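Local coordinates for protein S-adenosyl-L-methionine-dependent 2-deoxy-scyllo-inosamine dehydrogenase (Bacillus circulans, PDB 4M7S) that catalyses the radical S-adenosylmethionine-dependent two-electron oxidation of 2-deoxy-scyllo-inosamine to amino-dideoxy-scyllo-inosose in butirosin biosynthesis, using two [4Fe-4S] clusters, at residues T105-H117 with D135-S145. Sequence-based numbering, arbitrary orientation.
Sequences TELGIQKFIVTQH and DKEKVVYLDHS. With SF4 (iron/sulfur cluster), chain C.
Thr105, in the last turn of helix 98-107, offers its methyl CG2 to the aliphatic chain of Lys138, while its OG1 bonds back to the carbonyl of Leu101. The Lys138 methylenes run on past the carbonyl of Gln110, CD lying 3.2 Å from Gln110 O; a long chain can do this and still carry NZ to a salt bridge with Glu137, whose hydrogen bond is weak. Lys111 is stretched out, CG anti to the backbone N (chi1 -165°), and its CE presses tightly on Val140 CG2. From Phe112 on, strands 111-116 and 139-143 pair in parallel: Phe112 N donates to Lys138 O, and Phe112 O receives Val140 N at 2.7 Å. The Phe112 ring has Lys138 O at its edge, in plane, and Ile109 CG2 over one face, on the side of the sheet packed by helix 98-107. This is the edge of the partial TIM barrel of the radical SAM fold: 139-143 is the last strand at this end of the sheet, and 111-116 bonds on its other side to strand 86-91. Ile113, on the opposite face, lies alongside Val140 and Leu142, its CG2 3.8 Å from Leu142 CD1. Val114 sets CG1 beside the Tyr141 ring, 3.5 Å from CE1; beta-branched residues suit such extended backbone. Its N and O bond to Val140 O and Leu142 N. Thr115 CG2 lies 3.9 Å from His144 N. Gln116 N donates to Leu142 O at 3.1 Å, 30° off the carbonyl plane, and His144 N to Gln116 O in a longer bond. His117, just past the strand, lays a ring face over the iron-sulfur cluster, with CD2 3.5 Å from sulfur S3; ND1, bonded to Tyr22 OH, also meets the CB of His144, and the ring of His144 stacks on Tyr22.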
# COMPACT_ATOMS: atom_id res chain seq x y z
N THR A 105 14.54 11.08 5.40
CA THR A 105 14.02 11.55 6.69
C THR A 105 13.74 13.06 6.66
O THR A 105 12.67 13.51 7.07
CB THR A 105 14.96 11.19 7.85
OG1 THR A 105 15.11 9.77 7.92
CG2 THR A 105 14.40 11.70 9.17
N GLU A 106 14.71 13.84 6.18
CA GLU A 106 14.53 15.29 6.08
C GLU A 106 13.35 15.66 5.17
O GLU A 106 12.63 16.62 5.43
CB GLU A 106 15.80 15.95 5.58
CG GLU A 106 15.63 17.41 5.15
CD GLU A 106 16.90 17.99 4.56
OE1 GLU A 106 16.94 18.24 3.34
OE2 GLU A 106 17.87 18.20 5.33
N LEU A 107 13.15 14.88 4.11
CA LEU A 107 12.06 15.13 3.17
C LEU A 107 10.67 14.81 3.73
O LEU A 107 9.67 15.33 3.24
CB LEU A 107 12.29 14.38 1.87
CG LEU A 107 13.50 14.84 1.05
CD1 LEU A 107 13.71 13.87 -0.09
CD2 LEU A 107 13.32 16.25 0.51
N GLY A 108 10.60 13.95 4.75
CA GLY A 108 9.33 13.68 5.41
C GLY A 108 9.07 12.26 5.89
O GLY A 108 8.13 12.05 6.66
N ILE A 109 9.88 11.29 5.46
CA ILE A 109 9.65 9.90 5.89
C ILE A 109 9.79 9.79 7.40
O ILE A 109 10.81 10.19 7.97
CB ILE A 109 10.63 8.90 5.22
CG1 ILE A 109 10.45 8.89 3.70
CG2 ILE A 109 10.42 7.47 5.79
CD1 ILE A 109 9.00 8.68 3.25
N GLN A 110 8.77 9.24 8.06
CA GLN A 110 8.80 9.10 9.51
C GLN A 110 9.24 7.71 9.95
O GLN A 110 9.58 7.50 11.12
CB GLN A 110 7.44 9.44 10.10
CG GLN A 110 7.06 10.91 9.92
CD GLN A 110 5.69 11.23 10.47
OE1 GLN A 110 5.16 10.49 11.29
NE2 GLN A 110 5.12 12.34 10.02
N LYS A 111 9.24 6.75 9.03
CA LYS A 111 9.62 5.39 9.40
C LYS A 111 10.12 4.59 8.21
O LYS A 111 9.54 4.64 7.13
CB LYS A 111 8.44 4.68 10.07
CG LYS A 111 8.80 3.41 10.82
CD LYS A 111 7.70 3.09 11.80
CE LYS A 111 7.90 1.75 12.49
NZ LYS A 111 6.72 1.34 13.33
N PHE A 112 11.20 3.85 8.44
CA PHE A 112 11.72 2.89 7.47
C PHE A 112 11.54 1.48 8.02
O PHE A 112 12.01 1.17 9.12
CB PHE A 112 13.20 3.14 7.20
CG PHE A 112 13.50 4.51 6.62
CD1 PHE A 112 13.70 5.60 7.45
CD2 PHE A 112 13.60 4.70 5.25
CE1 PHE A 112 13.99 6.87 6.92
CE2 PHE A 112 13.89 5.96 4.70
CZ PHE A 112 14.09 7.04 5.54
N ILE A 113 10.86 0.63 7.27
CA ILE A 113 10.71 -0.77 7.62
C ILE A 113 11.61 -1.51 6.66
O ILE A 113 11.28 -1.64 5.48
CB ILE A 113 9.28 -1.29 7.39
CG1 ILE A 113 8.24 -0.31 7.94
CG2 ILE A 113 9.12 -2.70 7.97
CD1 ILE A 113 8.31 -0.11 9.41
N VAL A 114 12.76 -1.99 7.14
CA VAL A 114 13.69 -2.67 6.26
C VAL A 114 13.55 -4.18 6.39
O VAL A 114 13.56 -4.71 7.50
CB VAL A 114 15.16 -2.27 6.56
CG1 VAL A 114 16.09 -2.99 5.60
CG2 VAL A 114 15.34 -0.77 6.46
N THR A 115 13.41 -4.85 5.26
CA THR A 115 13.34 -6.31 5.25
C THR A 115 14.47 -6.91 4.42
O THR A 115 14.48 -6.80 3.19
CB THR A 115 11.99 -6.81 4.69
OG1 THR A 115 10.93 -5.98 5.19
CG2 THR A 115 11.74 -8.25 5.11
N GLN A 116 15.44 -7.53 5.09
CA GLN A 116 16.45 -8.32 4.39
C GLN A 116 15.74 -9.48 3.70
O GLN A 116 15.12 -10.31 4.37
CB GLN A 116 17.49 -8.84 5.37
CG GLN A 116 18.48 -9.82 4.76
CD GLN A 116 19.34 -9.17 3.69
OE1 GLN A 116 19.72 -8.01 3.81
NE2 GLN A 116 19.64 -9.92 2.63
N HIS A 117 15.82 -9.55 2.37
CA HIS A 117 15.07 -10.57 1.63
C HIS A 117 15.92 -11.65 0.97
O HIS A 117 17.14 -11.68 1.15
CB HIS A 117 14.14 -9.92 0.59
CG HIS A 117 12.81 -9.51 1.15
ND1 HIS A 117 11.83 -10.43 1.47
CD2 HIS A 117 12.31 -8.29 1.45
CE1 HIS A 117 10.77 -9.78 1.95
NE2 HIS A 117 11.04 -8.49 1.94
N ASP A 135 19.53 7.33 11.72
CA ASP A 135 18.20 7.25 12.33
C ASP A 135 17.67 5.82 12.40
O ASP A 135 16.97 5.37 11.49
CB ASP A 135 17.22 8.15 11.58
N LYS A 136 17.99 5.12 13.48
CA LYS A 136 17.53 3.74 13.67
C LYS A 136 16.32 3.68 14.61
O LYS A 136 15.79 2.61 14.87
CB LYS A 136 18.68 2.86 14.17
CG LYS A 136 18.44 1.35 14.16
CD LYS A 136 18.86 0.74 15.50
CE LYS A 136 17.66 0.56 16.42
NZ LYS A 136 17.98 0.79 17.86
N GLU A 137 15.90 4.84 15.11
CA GLU A 137 14.61 4.93 15.80
C GLU A 137 13.50 4.90 14.76
O GLU A 137 12.39 4.43 15.02
CB GLU A 137 14.51 6.22 16.61
CG GLU A 137 14.77 7.49 15.80
CD GLU A 137 14.57 8.75 16.61
OE1 GLU A 137 15.31 8.95 17.60
OE2 GLU A 137 13.67 9.55 16.26
N LYS A 138 13.82 5.41 13.57
CA LYS A 138 12.89 5.40 12.46
C LYS A 138 13.15 4.20 11.55
O LYS A 138 12.53 4.06 10.50
CB LYS A 138 12.99 6.71 11.67
CG LYS A 138 12.54 7.93 12.46
CD LYS A 138 12.32 9.14 11.56
CE LYS A 138 11.68 10.27 12.35
NZ LYS A 138 12.48 10.60 13.55
N VAL A 139 14.07 3.33 11.96
CA VAL A 139 14.34 2.12 11.20
C VAL A 139 13.91 0.87 11.95
O VAL A 139 14.41 0.57 13.03
CB VAL A 139 15.82 1.96 10.80
CG1 VAL A 139 16.08 0.56 10.29
CG2 VAL A 139 16.20 2.97 9.73
N VAL A 140 12.97 0.14 11.37
CA VAL A 140 12.66 -1.18 11.89
C VAL A 140 13.25 -2.20 10.92
O VAL A 140 12.99 -2.15 9.72
CB VAL A 140 11.15 -1.39 12.06
CG1 VAL A 140 10.87 -2.81 12.54
CG2 VAL A 140 10.59 -0.37 13.04
N TYR A 141 14.07 -3.09 11.47
CA TYR A 141 14.74 -4.13 10.69
C TYR A 141 14.05 -5.47 10.86
O TYR A 141 14.03 -6.03 11.95
CB TYR A 141 16.19 -4.27 11.14
CG TYR A 141 17.18 -3.42 10.38
CD1 TYR A 141 17.40 -3.62 9.03
CD2 TYR A 141 17.90 -2.42 11.03
CE1 TYR A 141 18.31 -2.85 8.33
CE2 TYR A 141 18.81 -1.64 10.34
CZ TYR A 141 19.01 -1.86 8.99
OH TYR A 141 19.91 -1.09 8.28
N LEU A 142 13.47 -5.97 9.78
CA LEU A 142 12.94 -7.33 9.77
C LEU A 142 13.84 -8.18 8.90
O LEU A 142 14.63 -7.67 8.10
CB LEU A 142 11.52 -7.35 9.22
CG LEU A 142 10.54 -6.40 9.88
CD1 LEU A 142 9.24 -6.35 9.11
CD2 LEU A 142 10.29 -6.84 11.30
N ASP A 143 13.71 -9.49 9.07
CA ASP A 143 14.33 -10.44 8.16
C ASP A 143 13.29 -11.49 7.81
O ASP A 143 12.73 -12.14 8.70
CB ASP A 143 15.56 -11.10 8.80
CG ASP A 143 16.39 -11.91 7.80
OD1 ASP A 143 16.01 -13.06 7.50
OD2 ASP A 143 17.42 -11.40 7.32
N HIS A 144 12.99 -11.62 6.52
CA HIS A 144 12.21 -12.74 6.05
C HIS A 144 13.01 -13.92 6.61
O HIS A 144 14.22 -14.03 6.38
CB HIS A 144 12.06 -12.70 4.53
CG HIS A 144 12.01 -14.05 3.89
ND1 HIS A 144 13.14 -14.75 3.54
CD2 HIS A 144 10.96 -14.84 3.55
CE1 HIS A 144 12.80 -15.91 3.01
NE2 HIS A 144 11.48 -15.99 3.01
N SER A 145 12.34 -14.79 7.36
CA SER A 145 12.98 -15.95 7.96
C SER A 145 11.99 -16.73 8.82
O SER A 145 12.02 -16.66 10.04
CB SER A 145 14.24 -15.65 8.77
OG SER A 145 15.38 -15.53 7.93
FE1 SF4 C . 11.16 -7.54 -3.94
FE2 SF4 C . 11.48 -9.85 -2.66
FE3 SF4 C . 9.08 -9.21 -3.59
FE4 SF4 C . 10.08 -7.82 -1.49
S1 SF4 C . 9.49 -10.04 -1.49
S2 SF4 C . 9.04 -6.92 -3.32
S3 SF4 C . 12.34 -7.83 -1.98
S4 SF4 C . 10.95 -9.65 -4.88